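Local coordinates for 5'-tyrosyl-DNA phosphodiesterase (Caenorhabditis elegans, PDB 4GEW), which belongs to the endonuclease/exonuclease/phosphatase family of DNase I-like folds and carries a UBA-like helical domain ahead of that fold, at residues T299-D304 with G316-F321; F306-K311 with L347-D352; I54-D59 with V80-E85. All coordinates share one frame; numbering follows the deposited sequence.

Contact 1 (T299-D304 with G316-F321); sequences TKFTWD and GAKMRF
W303 and M319 face each other as the hydrogen-bonded pair of a short antiparallel ladder between 299-304 and 316-321, bonded both ways by M319 N to W303 O (2.9 Å) and W303 N to M319 O. A second donor, T302 N, also reaches M319 O (3.0 Å), so two successive amides of 299-304 share a single carbonyl of the other segment. D304 and K318 form the next, non-hydrogen-bonded pair; between the two pairs the K318 CA-H leans on W303 O.

The side chains divide between the two faces of the ladder. On that of D304 and K318, the extended lysine chain runs obliquely over the F301 ring, CD sitting 3.8 Å from the ring centroid and 19° off its normal, a CH-pi contact. K300 CD covers the opposite face of the same ring, while M319 C abuts its edge in plane. The K318 CG lies between the backbone N and carbonyl carbon (chi1 61°), and from there the straight chain passes across the phenyl face. On the face of W303 and M319, the indole lies alongside F321, both pointing the same way, its five-membered ring inclined 35° to the phenyl plane and W303 CB 3.8 Å from F321 CD2. CZ3 of its six-membered ring meets A317 CB at 3.9 Å. Toward the other end of the contact, R320 bends its aliphatic part past K300 O before its guanidinium forms a salt bridge with D288. The ammonium of K300 bonds to D22 O of the second subunit, and T302 OG1 is hydrogen-bonded to D322.

T302 and W303 set against the one residue M319 make a classic beta bulge, at the start of strand 318-327 in the sheet of the DNase I-like fold.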
loop_
_atom_site.group_PDB
_atom_site.type_symbol
_atom_site.label_atom_id
_atom_site.label_comp_id
_atom_site.label_asym_id
_atom_site.label_seq_id
_atom_site.Cartn_x
_atom_site.Cartn_y
_atom_site.Cartn_z
ATOM N N THR A 299 25.728 8.115 -22.691
ATOM C CA THR A 299 24.279 8.235 -22.855
ATOM C C THR A 299 23.644 9.131 -21.793
ATOM O O THR A 299 22.423 9.136 -21.623
ATOM C CB THR A 299 23.574 6.861 -22.838
ATOM O OG1 THR A 299 23.853 6.189 -21.602
ATOM C CG2 THR A 299 24.047 5.992 -24.001
ATOM N N LYS A 300 24.475 9.893 -21.090
ATOM C CA LYS A 300 24.005 10.725 -19.986
ATOM C C LYS A 300 23.141 11.916 -20.410
ATOM O O LYS A 300 21.975 12.009 -20.036
ATOM C CB LYS A 300 25.191 11.217 -19.148
ATOM C CG LYS A 300 24.795 11.922 -17.862
ATOM C CD LYS A 300 26.016 12.274 -17.029
ATOM C CE LYS A 300 25.612 12.911 -15.711
ATOM N NZ LYS A 300 26.792 13.288 -14.887
ATOM N N PHE A 301 23.711 12.835 -21.179
ATOM C CA PHE A 301 23.019 14.090 -21.464
ATOM C C PHE A 301 22.006 13.994 -22.608
ATOM O O PHE A 301 22.297 13.445 -23.671
ATOM C CB PHE A 301 24.027 15.224 -21.662
ATOM C CG PHE A 301 24.918 15.430 -20.469
ATOM C CD1 PHE A 301 24.420 16.011 -19.312
ATOM C CD2 PHE A 301 26.238 15.006 -20.485
ATOM C CE1 PHE A 301 25.225 16.181 -18.202
ATOM C CE2 PHE A 301 27.050 15.172 -19.376
ATOM C CZ PHE A 301 26.544 15.758 -18.233
ATOM N N THR A 302 20.811 14.527 -22.363
ATOM C CA THR A 302 19.695 14.413 -23.299
ATOM C C THR A 302 19.365 15.759 -23.946
ATOM O O THR A 302 18.621 15.826 -24.924
ATOM C CB THR A 302 18.442 13.891 -22.586
ATOM O OG1 THR A 302 18.022 14.842 -21.596
ATOM C CG2 THR A 302 18.741 12.574 -21.902
ATOM N N TRP A 303 19.910 16.829 -23.378
ATOM C CA TRP A 303 19.784 18.161 -23.943
ATOM C C TRP A 303 21.180 18.774 -23.903
ATOM O O TRP A 303 21.664 19.148 -22.840
ATOM C CB TRP A 303 18.793 18.983 -23.123
ATOM C CG TRP A 303 18.413 20.300 -23.724
ATOM C CD1 TRP A 303 17.452 20.526 -24.666
ATOM C CD2 TRP A 303 18.959 21.583 -23.394
ATOM N NE1 TRP A 303 17.378 21.870 -24.955
ATOM C CE2 TRP A 303 18.294 22.539 -24.188
ATOM C CE3 TRP A 303 19.953 22.016 -22.509
ATOM C CZ2 TRP A 303 18.592 23.900 -24.126
ATOM C CZ3 TRP A 303 20.245 23.365 -22.447
ATOM C CH2 TRP A 303 19.567 24.292 -23.250
ATOM N N ASP A 304 21.824 18.859 -25.063
ATOM C CA ASP A 304 23.252 19.159 -25.148
ATOM C C ASP A 304 23.529 20.138 -26.291
ATOM O O ASP A 304 23.591 19.736 -27.453
ATOM C CB ASP A 304 24.023 17.846 -25.384
ATOM C CG ASP A 304 25.533 18.016 -25.316
ATOM O OD1 ASP A 304 26.017 19.164 -25.295
ATOM O OD2 ASP A 304 26.247 16.990 -25.292
ATOM N N GLY A 316 28.134 26.681 -24.390
ATOM C CA GLY A 316 27.402 25.431 -24.413
ATOM C C GLY A 316 26.780 25.135 -23.064
ATOM O O GLY A 316 27.249 25.618 -22.030
ATOM N N ALA A 317 25.709 24.351 -23.081
ATOM C CA ALA A 317 25.055 23.891 -21.869
ATOM C C ALA A 317 24.650 22.446 -22.110
ATOM O O ALA A 317 24.451 22.056 -23.258
ATOM C CB ALA A 317 23.833 24.733 -21.585
ATOM N N LYS A 318 24.536 21.655 -21.046
ATOM C CA LYS A 318 24.097 20.266 -21.174
ATOM C C LYS A 318 23.509 19.709 -19.879
ATOM O O LYS A 318 24.020 19.964 -18.788
ATOM C CB LYS A 318 25.224 19.364 -21.697
ATOM C CG LYS A 318 26.454 19.290 -20.811
ATOM C CD LYS A 318 27.488 18.311 -21.371
ATOM C CE LYS A 318 28.756 18.330 -20.537
ATOM N NZ LYS A 318 29.779 17.360 -21.017
ATOM N N MET A 319 22.429 18.944 -20.013
ATOM C CA MET A 319 21.652 18.484 -18.867
ATOM C C MET A 319 21.019 17.114 -19.132
ATOM O O MET A 319 20.755 16.754 -20.283
ATOM C CB MET A 319 20.548 19.502 -18.547
ATOM C CG MET A 319 21.032 20.805 -17.906
ATOM S SD MET A 319 21.373 20.589 -16.145
ATOM C CE MET A 319 22.077 22.171 -15.718
ATOM N N ARG A 320 20.786 16.352 -18.066
ATOM C CA ARG A 320 20.003 15.126 -18.173
ATOM C C ARG A 320 18.552 15.450 -17.826
ATOM O O ARG A 320 18.041 15.070 -16.768
ATOM C CB ARG A 320 20.563 14.013 -17.272
ATOM C CG ARG A 320 19.932 12.636 -17.531
ATOM C CD ARG A 320 20.793 11.482 -17.018
ATOM N NE ARG A 320 20.809 11.357 -15.558
ATOM C CZ ARG A 320 19.942 10.621 -14.860
ATOM N NH1 ARG A 320 18.974 9.959 -15.480
ATOM N NH2 ARG A 320 20.039 10.548 -13.539
ATOM N N PHE A 321 17.906 16.186 -18.725
ATOM C CA PHE A 321 16.549 16.680 -18.508
ATOM C C PHE A 321 15.529 15.545 -18.609
ATOM O O PHE A 321 14.523 15.525 -17.894
ATOM C CB PHE A 321 16.220 17.755 -19.547
ATOM C CG PHE A 321 16.709 19.138 -19.183
ATOM C CD1 PHE A 321 17.077 19.443 -17.880
ATOM C CD2 PHE A 321 16.783 20.131 -20.144
ATOM C CE1 PHE A 321 17.511 20.714 -17.543
ATOM C CE2 PHE A 321 17.216 21.407 -19.816
ATOM C CZ PHE A 321 17.582 21.699 -18.513
#

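Contact 2 (F306-K311 with L347-D352); sequences FKNDNK and LCFPSD
N310 and N308 supply the side-chain amides that tie loop 306-311 to loop 347-352, by three hydrogen bonds to backbone. The N310 amide pairs with both polar backbone atoms of F349: F349 N donates to OD1 at 3.0 Å, in the carbonyl plane on a lone pair, and ND2 donates to F349 O in a nearly straight bond (165°) that arrives from above the carbonyl plane of F349. These two bonds fix the rotation of the amide. N308 ND2 reaches S351 O at 2.8 Å, on a lone pair, with the acceptor close to the amide plane. Its other end, OD1, turns back to accept from N310 N at 2.9 Å, closing an Asx turn that probably helps to position N310.

Packing centres on the F349 ring. N310 OD1 lies at its edge in plane, and N308 slides past in the opposite direction, its amide inclined 45° to the ring, with OD1 3.6 Å from F349 CD1. D309 OD1 approaches CE1 near the ring plane; that carboxylate is salt-bridged to R342. W354 meets the phenyl ring edge-to-face.

K311, extended beyond CG, crosses D352 obliquely, CE coming to 3.4 Å from OD1, whereas NZ makes a long salt bridge to the same oxygen. D352 OD1 also accepts from W303 NE1, and H353 follows directly in the chain. The S-D-H run ahead of strand 355-361 is a familiar signature of DNase I-like folds, here tied to loop 306-311 through S351 O, which accepts from N308 ND2.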
loop_
_atom_site.group_PDB
_atom_site.type_symbol
_atom_site.label_atom_id
_atom_site.label_comp_id
_atom_site.label_asym_id
_atom_site.label_seq_id
_atom_site.Cartn_x
_atom_site.Cartn_y
_atom_site.Cartn_z
ATOM N N PHE A 306 26.253 21.690 -26.863
ATOM C CA PHE A 306 27.606 21.465 -27.380
ATOM C C PHE A 306 27.537 20.591 -28.634
ATOM O O PHE A 306 28.374 20.707 -29.529
ATOM C CB PHE A 306 28.479 20.738 -26.347
ATOM C CG PHE A 306 28.892 21.583 -25.170
ATOM C CD1 PHE A 306 28.225 21.483 -23.961
ATOM C CD2 PHE A 306 29.967 22.452 -25.265
ATOM C CE1 PHE A 306 28.619 22.245 -22.867
ATOM C CE2 PHE A 306 30.358 23.220 -24.179
ATOM C CZ PHE A 306 29.682 23.111 -22.978
ATOM N N LYS A 307 26.538 19.708 -28.677
ATOM C CA LYS A 307 26.425 18.699 -29.731
ATOM C C LYS A 307 25.182 18.890 -30.599
ATOM O O LYS A 307 25.140 18.442 -31.742
ATOM C CB LYS A 307 26.409 17.293 -29.117
ATOM C CG LYS A 307 27.759 16.810 -28.622
ATOM C CD LYS A 307 28.655 16.447 -29.790
ATOM C CE LYS A 307 30.023 15.978 -29.322
ATOM N NZ LYS A 307 30.801 17.079 -28.689
ATOM N N ASN A 308 24.169 19.542 -30.043
ATOM C CA ASN A 308 22.946 19.846 -30.773
ATOM C C ASN A 308 22.846 21.357 -30.978
ATOM O O ASN A 308 22.731 22.114 -30.010
ATOM C CB ASN A 308 21.731 19.320 -29.999
ATOM C CG ASN A 308 20.440 19.413 -30.790
ATOM O OD1 ASN A 308 20.156 20.427 -31.417
ATOM N ND2 ASN A 308 19.652 18.343 -30.767
ATOM N N ASP A 309 22.895 21.798 -32.234
ATOM C CA ASP A 309 22.868 23.230 -32.524
ATOM C C ASP A 309 21.503 23.763 -32.947
ATOM O O ASP A 309 21.418 24.853 -33.512
ATOM C CB ASP A 309 23.937 23.627 -33.556
ATOM C CG ASP A 309 23.874 22.791 -34.825
ATOM O OD1 ASP A 309 22.808 22.197 -35.119
ATOM O OD2 ASP A 309 24.903 22.733 -35.533
ATOM N N ASN A 310 20.441 23.009 -32.675
ATOM C CA ASN A 310 19.092 23.536 -32.874
ATOM C C ASN A 310 18.897 24.823 -32.075
ATOM O O ASN A 310 18.179 25.730 -32.493
ATOM C CB ASN A 310 18.027 22.503 -32.495
ATOM C CG ASN A 310 17.733 21.522 -33.622
ATOM O OD1 ASN A 310 18.598 21.229 -34.449
ATOM N ND2 ASN A 310 16.502 21.019 -33.663
ATOM N N LYS A 311 19.553 24.892 -30.922
ATOM C CA LYS A 311 19.590 26.110 -30.133
ATOM C C LYS A 311 21.033 26.486 -29.846
ATOM O O LYS A 311 21.883 25.614 -29.661
ATOM C CB LYS A 311 18.794 25.931 -28.846
ATOM C CG LYS A 311 17.355 25.578 -29.133
ATOM C CD LYS A 311 16.445 25.859 -27.972
ATOM C CE LYS A 311 15.052 25.381 -28.311
ATOM N NZ LYS A 311 14.102 25.690 -27.221
ATOM N N LEU A 347 19.225 20.137 -42.516
ATOM C CA LEU A 347 20.481 20.275 -41.768
ATOM C C LEU A 347 20.317 20.541 -40.273
ATOM O O LEU A 347 21.234 21.043 -39.621
ATOM C CB LEU A 347 21.378 21.345 -42.404
ATOM C CG LEU A 347 21.714 21.123 -43.881
ATOM C CD1 LEU A 347 22.574 22.254 -44.429
ATOM C CD2 LEU A 347 22.402 19.779 -44.066
ATOM N N CYS A 348 19.158 20.200 -39.725
ATOM C CA CYS A 348 18.951 20.327 -38.291
ATOM C C CYS A 348 18.585 18.977 -37.698
ATOM O O CYS A 348 18.326 18.016 -38.425
ATOM C CB CYS A 348 17.863 21.359 -37.981
ATOM S SG CYS A 348 16.196 20.884 -38.499
ATOM N N PHE A 349 18.579 18.901 -36.374
ATOM C CA PHE A 349 18.180 17.682 -35.688
ATOM C C PHE A 349 16.665 17.694 -35.533
ATOM O O PHE A 349 16.053 18.761 -35.575
ATOM C CB PHE A 349 18.891 17.583 -34.335
ATOM C CG PHE A 349 20.389 17.512 -34.448
ATOM C CD1 PHE A 349 21.162 18.663 -34.358
ATOM C CD2 PHE A 349 21.023 16.300 -34.666
ATOM C CE1 PHE A 349 22.546 18.606 -34.474
ATOM C CE2 PHE A 349 22.408 16.232 -34.779
ATOM C CZ PHE A 349 23.170 17.387 -34.684
ATOM N N PRO A 350 16.050 16.506 -35.384
ATOM C CA PRO A 350 14.593 16.426 -35.207
ATOM C C PRO A 350 14.125 17.320 -34.060
ATOM O O PRO A 350 13.060 17.927 -34.136
ATOM C CB PRO A 350 14.366 14.954 -34.843
ATOM C CG PRO A 350 15.505 14.228 -35.477
ATOM C CD PRO A 350 16.681 15.172 -35.428
ATOM N N SER A 351 14.935 17.404 -33.012
ATOM C CA SER A 351 14.586 18.188 -31.834
ATOM C C SER A 351 15.858 18.668 -31.155
ATOM O O SER A 351 16.949 18.156 -31.426
ATOM C CB SER A 351 13.774 17.332 -30.857
ATOM O OG SER A 351 13.482 18.034 -29.661
ATOM N N ASP A 352 15.720 19.650 -30.271
ATOM C CA ASP A 352 16.844 20.075 -29.452
ATOM C C ASP A 352 17.121 19.052 -28.344
ATOM O O ASP A 352 18.129 19.138 -27.650
ATOM C CB ASP A 352 16.622 21.484 -28.884
ATOM C CG ASP A 352 15.452 21.554 -27.923
ATOM O OD1 ASP A 352 15.528 22.348 -26.959
ATOM O OD2 ASP A 352 14.455 20.827 -28.124
#

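Contact 3 (I54-D59 with V80-E85); sequences IITATD and VFYGSE
A compact helical bundle of the UBA-like kind brings the C-terminal end of helix 45-56 against the last turn of helix 74-83, and the contact is made by two threonines and two aromatic rings. T56 is the residue at the centre: its CA is 8.4 Å from F81 CA, the nearest backbone approach, and its CB points toward the other helix. The methyl CG2 touches both aromatics, 3.8 Å from F81 CD2 and 3.6 Å from Y82 OH, the T56 side chain crossing both obliquely. The Y82 hydroxyl reaches farther in, stopping 3.4 Å from T56 CA, with I55 O also near it.

The two rings are packed on each other as well. F81 CD2 lies 3.5 Å above one face of the Y82 ring, offset toward its rim, while Y82 CZ sits at the edge of the F81 ring, in plane. With CG anti to the backbone N (chi1 175°), F81 is directed toward helix 45-56, and its CZ meets T58 CG2 at 4.1 Å, the methyl coming from the opposite direction.

Polar atoms of the threonines are dealt with on their own side. T58 OG1 donates to T56 OG1 at 2.7 Å, and T56 OG1 is itself bonded to F52 O one turn back in the helix, which leaves both methyls directed at the rings. No hydrogen bond crosses between the segments; methyls, rings and the Y82 hydroxyl meet by packing.

A57, with positive phi, is the first residue to leave helical backbone angles, and D59 caps the N-terminus of helix 60-66. F52 of helix 45-56 packs on both T58 and F81, R91 NH1 of helix 88-95 donates to F81 O and S84 O, and the second subunit touches A57 and Y82.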
loop_
_atom_site.group_PDB
_atom_site.type_symbol
_atom_site.label_atom_id
_atom_site.label_comp_id
_atom_site.label_asym_id
_atom_site.label_seq_id
_atom_site.Cartn_x
_atom_site.Cartn_y
_atom_site.Cartn_z
ATOM N N ILE A 54 12.578 -20.846 22.182
ATOM C CA ILE A 54 11.477 -21.560 22.823
ATOM C C ILE A 54 10.160 -20.796 22.690
ATOM O O ILE A 54 9.131 -21.373 22.337
ATOM C CB ILE A 54 11.763 -21.822 24.322
ATOM C CG1 ILE A 54 12.970 -22.745 24.492
ATOM C CG2 ILE A 54 10.546 -22.428 25.003
ATOM C CD1 ILE A 54 12.750 -24.153 23.977
ATOM N N ILE A 55 10.203 -19.496 22.968
ATOM C CA ILE A 55 9.005 -18.660 22.940
ATOM C C ILE A 55 8.372 -18.572 21.551
ATOM O O ILE A 55 7.156 -18.704 21.408
ATOM C CB ILE A 55 9.304 -17.236 23.445
ATOM C CG1 ILE A 55 9.678 -17.264 24.927
ATOM C CG2 ILE A 55 8.107 -16.328 23.230
ATOM C CD1 ILE A 55 10.143 -15.924 25.458
ATOM N N THR A 56 9.196 -18.354 20.534
ATOM C CA THR A 56 8.692 -18.157 19.180
ATOM C C THR A 56 8.592 -19.456 18.391
ATOM O O THR A 56 8.103 -19.462 17.258
ATOM C CB THR A 56 9.573 -17.178 18.391
ATOM O OG1 THR A 56 10.896 -17.713 18.278
ATOM C CG2 THR A 56 9.630 -15.834 19.092
ATOM N N ALA A 57 9.055 -20.547 18.998
ATOM C CA ALA A 57 9.120 -21.852 18.333
ATOM C C ALA A 57 9.909 -21.791 17.021
ATOM O O ALA A 57 9.562 -22.448 16.039
ATOM C CB ALA A 57 7.720 -22.424 18.104
ATOM N N THR A 58 10.966 -20.984 17.018
ATOM C CA THR A 58 11.879 -20.900 15.886
ATOM C C THR A 58 13.263 -21.303 16.379
ATOM O O THR A 58 13.475 -21.418 17.584
ATOM C CB THR A 58 11.914 -19.475 15.297
ATOM O OG1 THR A 58 12.462 -18.565 16.260
ATOM C CG2 THR A 58 10.508 -19.022 14.919
ATOM N N ASP A 59 14.200 -21.531 15.464
ATOM C CA ASP A 59 15.522 -22.017 15.863
ATOM C C ASP A 59 16.432 -20.910 16.400
ATOM O O ASP A 59 16.070 -19.734 16.381
ATOM C CB ASP A 59 16.202 -22.793 14.727
ATOM C CG ASP A 59 16.277 -22.005 13.435
ATOM O OD1 ASP A 59 16.258 -20.760 13.491
ATOM O OD2 ASP A 59 16.360 -22.632 12.359
ATOM N N VAL A 80 9.463 -7.188 17.578
ATOM C CA VAL A 80 9.901 -7.098 16.192
ATOM C C VAL A 80 9.476 -8.327 15.389
ATOM O O VAL A 80 8.951 -8.205 14.285
ATOM C CB VAL A 80 11.434 -6.899 16.101
ATOM C CG1 VAL A 80 11.969 -7.375 14.762
ATOM C CG2 VAL A 80 11.793 -5.439 16.337
ATOM N N PHE A 81 9.694 -9.513 15.942
ATOM C CA PHE A 81 9.323 -10.730 15.229
ATOM C C PHE A 81 7.825 -10.775 14.918
ATOM O O PHE A 81 7.429 -11.107 13.802
ATOM C CB PHE A 81 9.742 -11.983 15.997
ATOM C CG PHE A 81 9.279 -13.255 15.354
ATOM C CD1 PHE A 81 9.803 -13.660 14.139
ATOM C CD2 PHE A 81 8.308 -14.040 15.956
ATOM C CE1 PHE A 81 9.374 -14.824 13.536
ATOM C CE2 PHE A 81 7.877 -15.208 15.358
ATOM C CZ PHE A 81 8.411 -15.601 14.147
ATOM N N TYR A 82 7.001 -10.419 15.897
ATOM C CA TYR A 82 5.553 -10.507 15.730
ATOM C C TYR A 82 4.929 -9.271 15.094
ATOM O O TYR A 82 3.967 -9.386 14.339
ATOM C CB TYR A 82 4.866 -10.811 17.066
ATOM C CG TYR A 82 5.191 -12.181 17.600
ATOM C CD1 TYR A 82 4.867 -13.318 16.876
ATOM C CD2 TYR A 82 5.816 -12.343 18.825
ATOM C CE1 TYR A 82 5.164 -14.582 17.353
ATOM C CE2 TYR A 82 6.118 -13.606 19.314
ATOM C CZ TYR A 82 5.786 -14.723 18.571
ATOM O OH TYR A 82 6.080 -15.988 19.040
ATOM N N GLY A 83 5.475 -8.095 15.393
ATOM C CA GLY A 83 4.837 -6.853 14.997
ATOM C C GLY A 83 5.478 -6.080 13.858
ATOM O O GLY A 83 4.784 -5.378 13.119
ATOM N N SER A 84 6.796 -6.187 13.719
ATOM C CA SER A 84 7.507 -5.405 12.709
ATOM C C SER A 84 7.176 -5.848 11.287
ATOM O O SER A 84 7.058 -7.038 10.997
ATOM C CB SER A 84 9.021 -5.447 12.933
ATOM O OG SER A 84 9.699 -4.790 11.877
ATOM N N GLU A 85 7.048 -4.871 10.398
ATOM C CA GLU A 85 6.656 -5.121 9.019
ATOM C C GLU A 85 7.781 -5.772 8.223
ATOM O O GLU A 85 7.535 -6.425 7.215
ATOM C CB GLU A 85 6.228 -3.809 8.371
ATOM C CG GLU A 85 5.532 -3.963 7.031
ATOM C CD GLU A 85 5.197 -2.627 6.404
ATOM O OE1 GLU A 85 5.239 -1.605 7.124
ATOM O OE2 GLU A 85 4.898 -2.596 5.191
#

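Contacts 1 and 2 belong to the DNase I-like part and lie side by side, their centres 12 Å apart; W303 NE1 and D352 OD1, 2.8 Å apart in a probable hydrogen bond, join them, and F306 packs on G316 to K318. Their segments alternate along the chain. Contact 3 belongs to the UBA-like bundle, about 51 Å from contact 1 and 61 Å from contact 2 between centres, on the opposite side of the chain's centre. All three are buried, though K307 and K311 of contact 2 are exposed; contact 1 relies on strand pairing, contact 2 on asparagine amides between loops, and contact 3 on a small patch of methyl and ring packing between helix ends. Contacts 1 and 3 both touch the second subunit.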